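PDB 6D1P: glycosyl hydrolases family 2, sugar binding domain protein from Bacteroides uniformis str. 3978 T3 ii, which probably hydrolyses O-glycosidic bonds as a beta-glucuronidase of glycosyl hydrolase family 2 from a human gut bacterium. Local coordinates for residues Asp26-Leu31 and Asn195-Pro200; Thr94-Glu99 and Ile162-Arg167; Asn104-Leu109 and Lys138-Glu143; Val202-Ile207 and Cys286-Ile291. All coordinates share one frame; numbering follows the deposited sequence.

Contact 1: Asp26-Leu31 and Asn195-Pro200; sequences DRKQRL and NLVYTP
This is an antiparallel strand pairing in the sugar-binding domain, where the short strand 28-30 forms the edge of one sheet of the beta sandwich and lies along strand 195-199. Two backbone bonds hold the Gln29-Leu196 pair. Gln29 N donates to Leu196 O at 3.0 Å, and Leu196 N returns a shorter bond to Gln29 O at 2.7 Å. Toward Arg27 a water takes over. It donates to Arg27 O and accepts from Tyr198 N, so it replaces a direct backbone hydrogen bond there. A second water joins side chains. It lies at the edge of the Arg30 guanidinium, 2.5 Å from Arg30 NE, and donates to Asn195 OD1. Asn195 ND2 is hydrogen-bonded to Glu112. Arg30 and Asn195 run side by side, and Arg30 CG comes within 3.3 Å of Asn195 OD1. On the same face Lys28 CB rests on Val197 CG2 at 3.6 Å. The Arg27 chain bends at chi2 (-101°), and Tyr198 CD2 sits over the centre of its guanidinium. Leu31 crosses Leu196 obliquely, its CD2 3.9 Å from Leu196 CB. An alanine in place of Leu31 would lose this branch and would probably loosen the packing on Leu196 and Leu109. Arg30 forms a salt bridge to Glu343 on helix 343-356. Lys28 NZ forms a hydrogen bond to Ile23 O and a salt bridge to Glu110. Strand 106-111 flanks the other edge of strand 195-199.

Contact 2: Thr94-Glu99 and Ile162-Arg167; sequences TMLNIE and IPIAIR
Strands 94-96 and 162-167 pair antiparallel, and the two faces of this pairing differ. Four backbone bonds join them. Thr94 and Ile164 exchange two, and the one from Ile164 N to Thr94 O is nearly straight (177°) at 2.9 Å. Leu96 and Ile162 exchange the other two; Leu96 N lies 2.8 Å from Ile162 O, and Ile162 N meets a lone pair of Leu96 O. The tight side is the buried face that carries Thr94, Leu96, Ile162 and Ile164. Leu96 crosses Ile164 obliquely, with Leu96 CD1 3.9 Å from Ile164 CG1. Past the end of strand 94-96, Ile98 still points at the partner. It crosses Ile162 at about a right angle, and its CD1 touches Ile162 CG1 at 3.8 Å. Val122 of strand 117-122 and Phe148 of helix 142-149 pack against Ile162 as well. The buried hydroxyl of Thr94 is bonded to His34 O. On the opposite face the loose, solvent side is confined to Met95. Its chain folds back at chi2 and chi3 and lays only its sulfur near the Pro163 ring, Met95 SD to Pro163 CB being 4.1 Å. Pro163 itself is buried, under Met49 of helix 45-49 and Phe148. The face of Leu96 and Ile164 packs on a second sheet, through Leu31 and Leu109. This makes a beta sandwich, consistent with the jelly-roll sugar-binding domain of family 2 glycosidases.

Contact 3: Asn104-Leu109 and Lys138-Glu143; sequences NGRTCL and KADITE
The segment 104-109 enters its strand beside the turn from strand 138-140 into helix 142-149, and the residues from Gly105 on meet it in turn, several sharing Thr142 or Asp140. Gly105 makes a light contact, its carbonyl oxygen near the methyl of Thr142. Arg106 carries the polar part. Its chain bends at chi3 (62°) and grips Asp140 side-on with two nitrogens. Arg106 NE lies 3.0 Å from Asp140 OD2 and uses its syn lone pair in a nearly straight salt bridge (175°). Arg106 NH2 reaches Asp140 OD1 from above the carboxylate plane at 3.1 Å. Thr142 CB lies over one face of the guanidinium, toward its rim, 3.3 Å from Arg106 NH2. Asp140 OD1 also accepts from Thr142 N, forming an Asx turn, and from Thr142 OG1, so three donors hold that oxygen. This would probably keep the carboxylate ionised. Thr107 N donates to Thr142 OG1 at 2.6 Å, and Thr107 O accepts from Ile141 N. The Thr142 hydroxyl thus links the sheet strand to the first turn of the helix. Cys108 SG lies 3.7 Å from Asp140 OD2, on the face shared with Asp140. Leu109 closes the walk with two backbone bonds to Ala139, and Leu109 N meets Ala139 O at 3.0 Å. Leu109 CG also approaches Ile141 CD1 at 4.2 Å. This sheet edge belongs to the beta sandwich of the sugar-binding domain. Strand 194-199 flanks the other side of strand 106-111. Leu109 and Ile141 also pack on strand 117-122 of the facing sheet, through Val120 and Val122.

Contact 4: Val202-Ile207 and Cys286-Ile291; sequences VHFEQI and CVAELI
Phe204 and Ala288 form the centre of this contact between two facing sheets, with no hydrogen bond across it. The methyl of Ala288 sits over one face of the Phe204 ring as a CH-pi contact, 28° off the ring normal, with Ala288 CB 4.2 Å from the ring centroid. The tip of the ring goes further. Phe204 CZ lies 3.6 Å from Glu289 N and 3.7 Å from Leu290 CB, so the ring end rests on the backbone of the other strand. Ile207 flanks the same methyl, with its CD1 3.7 Å from Ala288 CB. At the other end Leu290 CD2 crosses over to Val202, 3.7 Å from Val202 O and 4.1 Å from Val202 CG1. The backbone sets up this layer. Glu205 and Gln206 both face Ala227 in a classic beta bulge. The extra residue lets Phe204 and Ile207 both point toward strand 286-291 although they are three apart. An alanine in place of Phe204 would remove the ring and would probably weaken the packing on Ala288 and Leu290. The next shell is apolar too: Phe228 meets the Phe204 ring with planes at about 40°, and Leu297 of strand 295-303 also touches it. Two facing antiparallel sheets closed by apolar side chains are consistent with the immunoglobulin-like beta-sandwich domain of family 2 glycosidases. Strand 203-213 is an edge of one sheet, beside strand 219-229, and strand 284-292 lies between strands 240-246 and 295-303 in the other.

Contacts 1 and 3 are neighbours in one sheet: Val197 O and Thr199 O accept from Cys108 N and Arg106 N. Contact 2 belongs to the facing sheet. It is the most buried of the four, and its Leu96 and Ile98 meet Leu31, Leu109 and Ile141 between the sheets. Tyr198 OH also reaches Glu99 N. The chemistry follows the place. Waters and long polar chains mark the sheet edge in contact 1, and a salt bridge and turn mark the other edge in contact 3. Contact 4 lies in the next domain, joined through the adjoining 195-200 and 202-207 segments. It packs sheet on sheet, without backbone pairing.

Contact 1: Asp26-Leu31 and Asn195-Pro200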
# COMPACT_ATOMS: atom_id res chain seq x y z
N ASP A 26 33.58 22.12 2.27
CA ASP A 26 33.15 22.40 0.92
C ASP A 26 33.24 21.18 0.02
O ASP A 26 32.92 21.28 -1.17
CB ASP A 26 33.99 23.55 0.34
CG ASP A 26 33.83 24.84 1.13
OD1 ASP A 26 33.09 24.81 2.14
OD2 ASP A 26 34.43 25.87 0.75
N ARG A 27 33.65 20.04 0.55
CA ARG A 27 33.91 18.83 -0.23
C ARG A 27 32.94 17.71 0.22
O ARG A 27 33.17 17.02 1.21
CB ARG A 27 35.42 18.45 -0.06
CG ARG A 27 35.92 17.25 -0.87
CD ARG A 27 36.01 16.00 0.02
NE ARG A 27 36.89 14.95 -0.51
CZ ARG A 27 36.64 14.23 -1.60
NH1 ARG A 27 35.54 14.43 -2.33
NH2 ARG A 27 37.50 13.30 -1.99
N LYS A 28 31.84 17.54 -0.53
CA LYS A 28 30.88 16.47 -0.24
C LYS A 28 30.23 15.97 -1.52
O LYS A 28 30.13 16.72 -2.50
CB LYS A 28 29.81 16.95 0.76
CG LYS A 28 29.52 18.43 0.70
CD LYS A 28 28.65 18.87 1.87
CE LYS A 28 29.35 18.66 3.20
NZ LYS A 28 28.53 19.20 4.35
N GLN A 29 29.78 14.71 -1.51
CA GLN A 29 29.20 14.06 -2.69
C GLN A 29 27.73 13.69 -2.42
O GLN A 29 27.43 13.00 -1.43
CB GLN A 29 30.00 12.82 -3.11
CG GLN A 29 29.39 12.10 -4.33
CD GLN A 29 30.07 10.77 -4.65
OE1 GLN A 29 31.24 10.58 -4.29
NE2 GLN A 29 29.35 9.85 -5.30
N ARG A 30 26.84 14.13 -3.30
CA ARG A 30 25.44 13.73 -3.28
C ARG A 30 25.32 12.32 -3.85
O ARG A 30 25.76 12.05 -4.98
CB ARG A 30 24.59 14.69 -4.10
CG ARG A 30 24.42 16.03 -3.49
CD ARG A 30 23.59 16.89 -4.39
NE ARG A 30 23.34 18.18 -3.77
CZ ARG A 30 22.80 19.22 -4.39
NH1 ARG A 30 22.45 19.12 -5.68
NH2 ARG A 30 22.62 20.36 -3.74
N LEU A 31 24.72 11.43 -3.07
CA LEU A 31 24.42 10.07 -3.49
C LEU A 31 23.02 10.07 -4.10
O LEU A 31 22.02 9.92 -3.40
CB LEU A 31 24.50 9.12 -2.29
CG LEU A 31 25.78 9.27 -1.47
CD1 LEU A 31 25.72 8.39 -0.26
CD2 LEU A 31 27.00 8.91 -2.31
N ASN A 195 24.41 12.79 1.49
CA ASN A 195 25.77 13.12 1.09
C ASN A 195 26.76 12.16 1.73
O ASN A 195 26.63 11.82 2.91
CB ASN A 195 26.13 14.56 1.49
CG ASN A 195 25.15 15.56 0.95
OD1 ASN A 195 24.82 15.54 -0.24
ND2 ASN A 195 24.64 16.42 1.83
N LEU A 196 27.74 11.73 0.94
CA LEU A 196 28.92 11.05 1.46
C LEU A 196 30.00 12.10 1.74
O LEU A 196 30.31 12.91 0.86
CB LEU A 196 29.43 10.01 0.47
CG LEU A 196 30.63 9.18 0.89
CD1 LEU A 196 30.29 8.34 2.12
CD2 LEU A 196 31.08 8.30 -0.27
N VAL A 197 30.53 12.12 2.96
CA VAL A 197 31.37 13.23 3.40
C VAL A 197 32.58 12.70 4.16
O VAL A 197 32.44 11.90 5.10
CB VAL A 197 30.59 14.24 4.27
CG1 VAL A 197 31.48 15.41 4.67
CG2 VAL A 197 29.36 14.74 3.52
N TYR A 198 33.76 13.15 3.76
CA TYR A 198 35.03 12.80 4.39
C TYR A 198 35.61 14.02 5.11
O TYR A 198 35.57 15.14 4.58
CB TYR A 198 36.04 12.31 3.36
CG TYR A 198 35.59 11.23 2.41
CD1 TYR A 198 35.35 9.94 2.86
CD2 TYR A 198 35.46 11.48 1.05
CE1 TYR A 198 34.97 8.93 1.99
CE2 TYR A 198 35.07 10.47 0.17
CZ TYR A 198 34.83 9.20 0.65
OH TYR A 198 34.45 8.17 -0.19
N THR A 199 36.17 13.80 6.29
CA THR A 199 36.83 14.84 7.07
C THR A 199 38.07 14.27 7.72
O THR A 199 38.18 13.05 7.91
CB THR A 199 35.92 15.43 8.16
OG1 THR A 199 35.42 14.38 8.99
CG2 THR A 199 34.77 16.19 7.56
N PRO A 200 39.04 15.12 8.06
CA PRO A 200 40.22 14.65 8.80
C PRO A 200 39.87 14.22 10.21
O PRO A 200 38.79 14.48 10.74
CB PRO A 200 41.14 15.87 8.81
CG PRO A 200 40.67 16.72 7.71
CD PRO A 200 39.20 16.51 7.62
O HOH W 1 33.85 14.72 1.88
O HOH W 2 23.63 18.21 -1.28

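Contact 2: Thr94-Glu99 and Ile162-Arg167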
# COMPACT_ATOMS: atom_id res chain seq x y z
N THR A 94 21.96 0.33 -1.34
CA THR A 94 22.89 0.58 -2.44
C THR A 94 24.29 0.10 -2.07
O THR A 94 24.54 -0.37 -0.95
CB THR A 94 22.94 2.05 -2.84
OG1 THR A 94 23.70 2.16 -4.03
CG2 THR A 94 23.65 2.88 -1.76
N MET A 95 25.21 0.28 -3.01
CA MET A 95 26.61 -0.11 -2.90
C MET A 95 27.47 1.14 -3.04
O MET A 95 27.31 1.89 -4.01
CB MET A 95 26.97 -1.12 -3.99
CG MET A 95 27.52 -2.42 -3.49
SD MET A 95 26.29 -3.36 -2.60
CE MET A 95 25.59 -4.31 -3.97
N LEU A 96 28.40 1.36 -2.11
CA LEU A 96 29.22 2.58 -2.15
C LEU A 96 30.71 2.27 -2.26
O LEU A 96 31.23 1.42 -1.53
CB LEU A 96 28.99 3.44 -0.91
CG LEU A 96 27.63 4.13 -0.76
CD1 LEU A 96 27.73 5.15 0.35
CD2 LEU A 96 27.17 4.76 -2.07
N ASN A 97 31.38 2.99 -3.16
CA ASN A 97 32.83 3.08 -3.17
C ASN A 97 33.25 4.13 -2.15
O ASN A 97 32.96 5.31 -2.32
CB ASN A 97 33.35 3.47 -4.55
CG ASN A 97 33.33 2.31 -5.51
OD1 ASN A 97 33.84 1.24 -5.19
ND2 ASN A 97 32.73 2.52 -6.68
N ILE A 98 33.93 3.70 -1.09
CA ILE A 98 34.30 4.58 0.01
C ILE A 98 35.81 4.74 -0.01
O ILE A 98 36.55 3.83 0.36
CB ILE A 98 33.78 4.03 1.34
CG1 ILE A 98 32.27 4.27 1.41
CG2 ILE A 98 34.49 4.69 2.52
CD1 ILE A 98 31.63 3.81 2.67
N GLU A 99 36.27 5.92 -0.45
CA GLU A 99 37.68 6.24 -0.68
C GLU A 99 38.03 7.47 0.15
O GLU A 99 38.13 8.58 -0.39
CB GLU A 99 37.98 6.50 -2.24
CG GLU A 99 37.46 5.43 -3.23
CD GLU A 99 37.78 5.77 -4.70
OE1 GLU A 99 38.56 5.02 -5.34
OE2 GLU A 99 37.27 6.79 -5.22
N ILE A 162 30.86 -1.18 -0.36
CA ILE A 162 30.24 -1.23 0.96
C ILE A 162 28.72 -1.25 0.79
O ILE A 162 28.17 -0.37 0.13
CB ILE A 162 30.66 -0.05 1.85
CG1 ILE A 162 32.18 0.09 1.86
CG2 ILE A 162 30.17 -0.27 3.27
CD1 ILE A 162 32.91 -1.15 2.31
N PRO A 163 28.02 -2.21 1.40
CA PRO A 163 26.55 -2.21 1.31
C PRO A 163 25.89 -1.33 2.37
O PRO A 163 26.16 -1.45 3.57
CB PRO A 163 26.19 -3.69 1.49
CG PRO A 163 27.46 -4.39 1.99
CD PRO A 163 28.50 -3.33 2.22
N ILE A 164 25.02 -0.45 1.91
CA ILE A 164 24.31 0.52 2.74
C ILE A 164 22.82 0.22 2.65
O ILE A 164 22.29 -0.02 1.56
CB ILE A 164 24.61 1.96 2.27
CG1 ILE A 164 26.09 2.25 2.46
CG2 ILE A 164 23.77 3.00 3.04
CD1 ILE A 164 26.56 2.08 3.88
N ALA A 165 22.14 0.24 3.78
CA ALA A 165 20.69 0.18 3.78
C ALA A 165 20.15 1.21 4.76
O ALA A 165 20.76 1.46 5.81
CB ALA A 165 20.15 -1.21 4.13
N ILE A 166 19.03 1.82 4.40
CA ILE A 166 18.40 2.85 5.21
C ILE A 166 16.92 2.57 5.28
O ILE A 166 16.25 2.46 4.24
CB ILE A 166 18.64 4.25 4.63
CG1 ILE A 166 20.14 4.49 4.48
CG2 ILE A 166 18.02 5.28 5.56
CD1 ILE A 166 20.47 5.69 3.68
N ARG A 167 16.40 2.46 6.51
CA ARG A 167 14.98 2.25 6.75
C ARG A 167 14.36 3.59 7.12
O ARG A 167 14.81 4.24 8.07
CB ARG A 167 14.77 1.22 7.86
CG ARG A 167 13.31 0.88 8.19
CD ARG A 167 13.24 -0.06 9.42
NE ARG A 167 11.90 -0.58 9.71
CZ ARG A 167 10.98 0.06 10.41
NH1 ARG A 167 11.22 1.28 10.89
NH2 ARG A 167 9.80 -0.49 10.64

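Contact 3: Asn104-Leu109 and Lys138-Glu143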
# COMPACT_ATOMS: atom_id res chain seq x y z
N ASN A 104 43.41 8.32 9.08
CA ASN A 104 42.42 8.23 10.15
C ASN A 104 41.33 9.28 9.96
O ASN A 104 40.82 9.86 10.92
CB ASN A 104 43.07 8.35 11.52
CG ASN A 104 44.21 7.38 11.71
OD1 ASN A 104 45.31 7.77 12.12
ND2 ASN A 104 43.98 6.10 11.39
N GLY A 105 40.99 9.55 8.71
CA GLY A 105 39.85 10.39 8.41
C GLY A 105 38.56 9.69 8.81
O GLY A 105 38.52 8.50 9.11
N ARG A 106 37.48 10.47 8.83
CA ARG A 106 36.18 9.96 9.23
C ARG A 106 35.19 10.10 8.09
O ARG A 106 35.23 11.08 7.33
CB ARG A 106 35.70 10.68 10.49
CG ARG A 106 36.71 10.56 11.62
CD ARG A 106 36.05 10.57 12.98
NE ARG A 106 35.15 9.44 13.18
CZ ARG A 106 35.54 8.21 13.51
NH1 ARG A 106 36.82 7.93 13.66
NH2 ARG A 106 34.64 7.25 13.68
N THR A 107 34.32 9.10 7.95
CA THR A 107 33.37 9.03 6.85
C THR A 107 31.96 9.06 7.42
O THR A 107 31.61 8.23 8.27
CB THR A 107 33.56 7.76 6.00
OG1 THR A 107 34.90 7.68 5.52
CG2 THR A 107 32.63 7.80 4.80
N CYS A 108 31.15 9.99 6.93
CA CYS A 108 29.78 10.16 7.38
C CYS A 108 28.82 10.19 6.21
O CYS A 108 29.10 10.78 5.16
CB CYS A 108 29.62 11.45 8.18
SG CYS A 108 30.40 11.38 9.78
N LEU A 109 27.67 9.55 6.41
CA LEU A 109 26.50 9.84 5.60
C LEU A 109 25.79 11.02 6.23
O LEU A 109 25.50 11.01 7.43
CB LEU A 109 25.59 8.63 5.51
CG LEU A 109 26.23 7.44 4.81
CD1 LEU A 109 25.30 6.24 4.86
CD2 LEU A 109 26.55 7.81 3.37
N LYS A 138 23.58 13.31 10.89
CA LYS A 138 24.55 12.49 10.20
C LYS A 138 24.73 11.15 10.91
O LYS A 138 24.32 10.96 12.05
CB LYS A 138 25.90 13.21 10.06
CG LYS A 138 26.61 13.48 11.39
CD LYS A 138 27.95 14.18 11.14
CE LYS A 138 28.56 14.66 12.42
NZ LYS A 138 28.63 13.54 13.41
N ALA A 139 25.36 10.21 10.20
CA ALA A 139 25.71 8.90 10.74
C ALA A 139 27.17 8.64 10.42
O ALA A 139 27.57 8.67 9.25
CB ALA A 139 24.83 7.80 10.14
N ASP A 140 27.96 8.40 11.46
CA ASP A 140 29.40 8.18 11.31
C ASP A 140 29.62 6.69 11.05
O ASP A 140 29.51 5.87 11.96
CB ASP A 140 30.14 8.65 12.56
CG ASP A 140 31.64 8.82 12.32
OD1 ASP A 140 32.27 7.87 11.81
OD2 ASP A 140 32.19 9.91 12.65
N ILE A 141 29.95 6.35 9.80
CA ILE A 141 30.07 4.94 9.43
C ILE A 141 31.53 4.48 9.44
O ILE A 141 31.82 3.37 8.98
CB ILE A 141 29.43 4.67 8.07
CG1 ILE A 141 30.19 5.42 6.98
CG2 ILE A 141 27.97 5.10 8.09
CD1 ILE A 141 29.69 5.13 5.61
N THR A 142 32.43 5.29 10.01
CA THR A 142 33.86 5.06 9.87
C THR A 142 34.27 3.70 10.43
O THR A 142 34.94 2.91 9.75
CB THR A 142 34.62 6.19 10.57
OG1 THR A 142 34.31 7.44 9.94
CG2 THR A 142 36.12 5.97 10.50
N GLU A 143 33.86 3.40 11.66
CA GLU A 143 34.30 2.16 12.28
C GLU A 143 33.63 0.94 11.65
O GLU A 143 34.26 -0.12 11.56
CB GLU A 143 34.06 2.21 13.79
CG GLU A 143 35.24 2.84 14.53
CD GLU A 143 36.58 2.34 13.98
OE1 GLU A 143 37.24 3.08 13.20
OE2 GLU A 143 36.97 1.19 14.32

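Contact 4: Val202-Ile207 and Cys286-Ile291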
# COMPACT_ATOMS: atom_id res chain seq x y z
N VAL A 202 40.90 15.55 12.77
CA VAL A 202 40.56 16.81 13.41
C VAL A 202 39.96 17.70 12.33
O VAL A 202 40.50 17.80 11.23
CB VAL A 202 41.78 17.45 14.09
CG1 VAL A 202 41.48 18.88 14.52
CG2 VAL A 202 42.21 16.61 15.29
N HIS A 203 38.84 18.35 12.66
CA HIS A 203 37.93 18.91 11.67
C HIS A 203 37.11 19.99 12.34
O HIS A 203 37.03 20.05 13.57
CB HIS A 203 37.00 17.82 11.12
CG HIS A 203 36.35 17.01 12.20
ND1 HIS A 203 36.83 15.78 12.61
CD2 HIS A 203 35.30 17.29 13.01
CE1 HIS A 203 36.09 15.33 13.60
NE2 HIS A 203 35.16 16.23 13.87
N PHE A 204 36.47 20.82 11.52
CA PHE A 204 35.52 21.78 12.06
C PHE A 204 34.24 21.05 12.46
O PHE A 204 33.67 20.30 11.66
CB PHE A 204 35.21 22.86 11.03
CG PHE A 204 36.42 23.48 10.42
CD1 PHE A 204 37.26 24.28 11.18
CD2 PHE A 204 36.73 23.26 9.09
CE1 PHE A 204 38.39 24.85 10.63
CE2 PHE A 204 37.86 23.83 8.53
CZ PHE A 204 38.69 24.63 9.30
N GLU A 205 33.80 21.27 13.70
CA GLU A 205 32.51 20.76 14.12
C GLU A 205 31.42 21.81 13.94
O GLU A 205 30.40 21.55 13.30
CB GLU A 205 32.58 20.27 15.57
CG GLU A 205 31.56 19.19 15.90
CD GLU A 205 32.08 18.17 16.92
OE1 GLU A 205 32.42 17.04 16.50
OE2 GLU A 205 32.16 18.51 18.12
N GLN A 206 31.65 23.02 14.45
CA GLN A 206 30.66 24.08 14.36
C GLN A 206 31.36 25.41 14.12
O GLN A 206 32.47 25.65 14.62
CB GLN A 206 29.82 24.12 15.64
CG GLN A 206 28.50 24.87 15.52
CD GLN A 206 27.63 24.70 16.77
OE1 GLN A 206 26.44 24.41 16.67
NE2 GLN A 206 28.24 24.90 17.95
N ILE A 207 30.71 26.28 13.35
CA ILE A 207 31.23 27.62 13.03
C ILE A 207 30.10 28.62 13.10
O ILE A 207 29.30 28.75 12.16
CB ILE A 207 31.92 27.65 11.65
CG1 ILE A 207 33.20 26.81 11.68
CG2 ILE A 207 32.21 29.10 11.20
CD1 ILE A 207 34.12 27.07 10.53
N CYS A 286 32.94 34.02 5.01
CA CYS A 286 33.98 33.64 5.95
C CYS A 286 34.52 32.28 5.54
O CYS A 286 33.75 31.32 5.37
CB CYS A 286 33.43 33.60 7.37
SG CYS A 286 34.55 32.90 8.59
N VAL A 287 35.83 32.19 5.36
CA VAL A 287 36.49 30.94 4.96
C VAL A 287 37.40 30.51 6.09
O VAL A 287 38.33 31.24 6.47
CB VAL A 287 37.28 31.10 3.65
CG1 VAL A 287 37.89 29.78 3.25
CG2 VAL A 287 36.40 31.64 2.53
N ALA A 288 37.13 29.33 6.63
CA ALA A 288 38.01 28.69 7.59
C ALA A 288 38.80 27.60 6.87
O ALA A 288 38.32 26.98 5.92
CB ALA A 288 37.24 28.08 8.76
N GLU A 289 40.02 27.37 7.34
CA GLU A 289 40.94 26.55 6.59
C GLU A 289 41.88 25.86 7.56
O GLU A 289 42.51 26.52 8.40
CB GLU A 289 41.72 27.40 5.59
CG GLU A 289 41.94 26.73 4.27
CD GLU A 289 42.94 27.47 3.44
OE1 GLU A 289 42.70 28.66 3.13
OE2 GLU A 289 43.99 26.86 3.11
N LEU A 290 41.98 24.55 7.45
CA LEU A 290 42.84 23.77 8.32
C LEU A 290 43.62 22.78 7.46
O LEU A 290 43.07 22.21 6.51
CB LEU A 290 42.02 23.03 9.38
CG LEU A 290 42.83 22.12 10.30
CD1 LEU A 290 43.76 22.96 11.17
CD2 LEU A 290 41.91 21.27 11.16
N ILE A 291 44.89 22.58 7.80
CA ILE A 291 45.79 21.74 7.04
C ILE A 291 46.34 20.64 7.94
O ILE A 291 46.70 20.90 9.09
CB ILE A 291 46.93 22.56 6.41
CG1 ILE A 291 46.36 23.71 5.59
CG2 ILE A 291 47.82 21.67 5.54
CD1 ILE A 291 47.32 24.85 5.38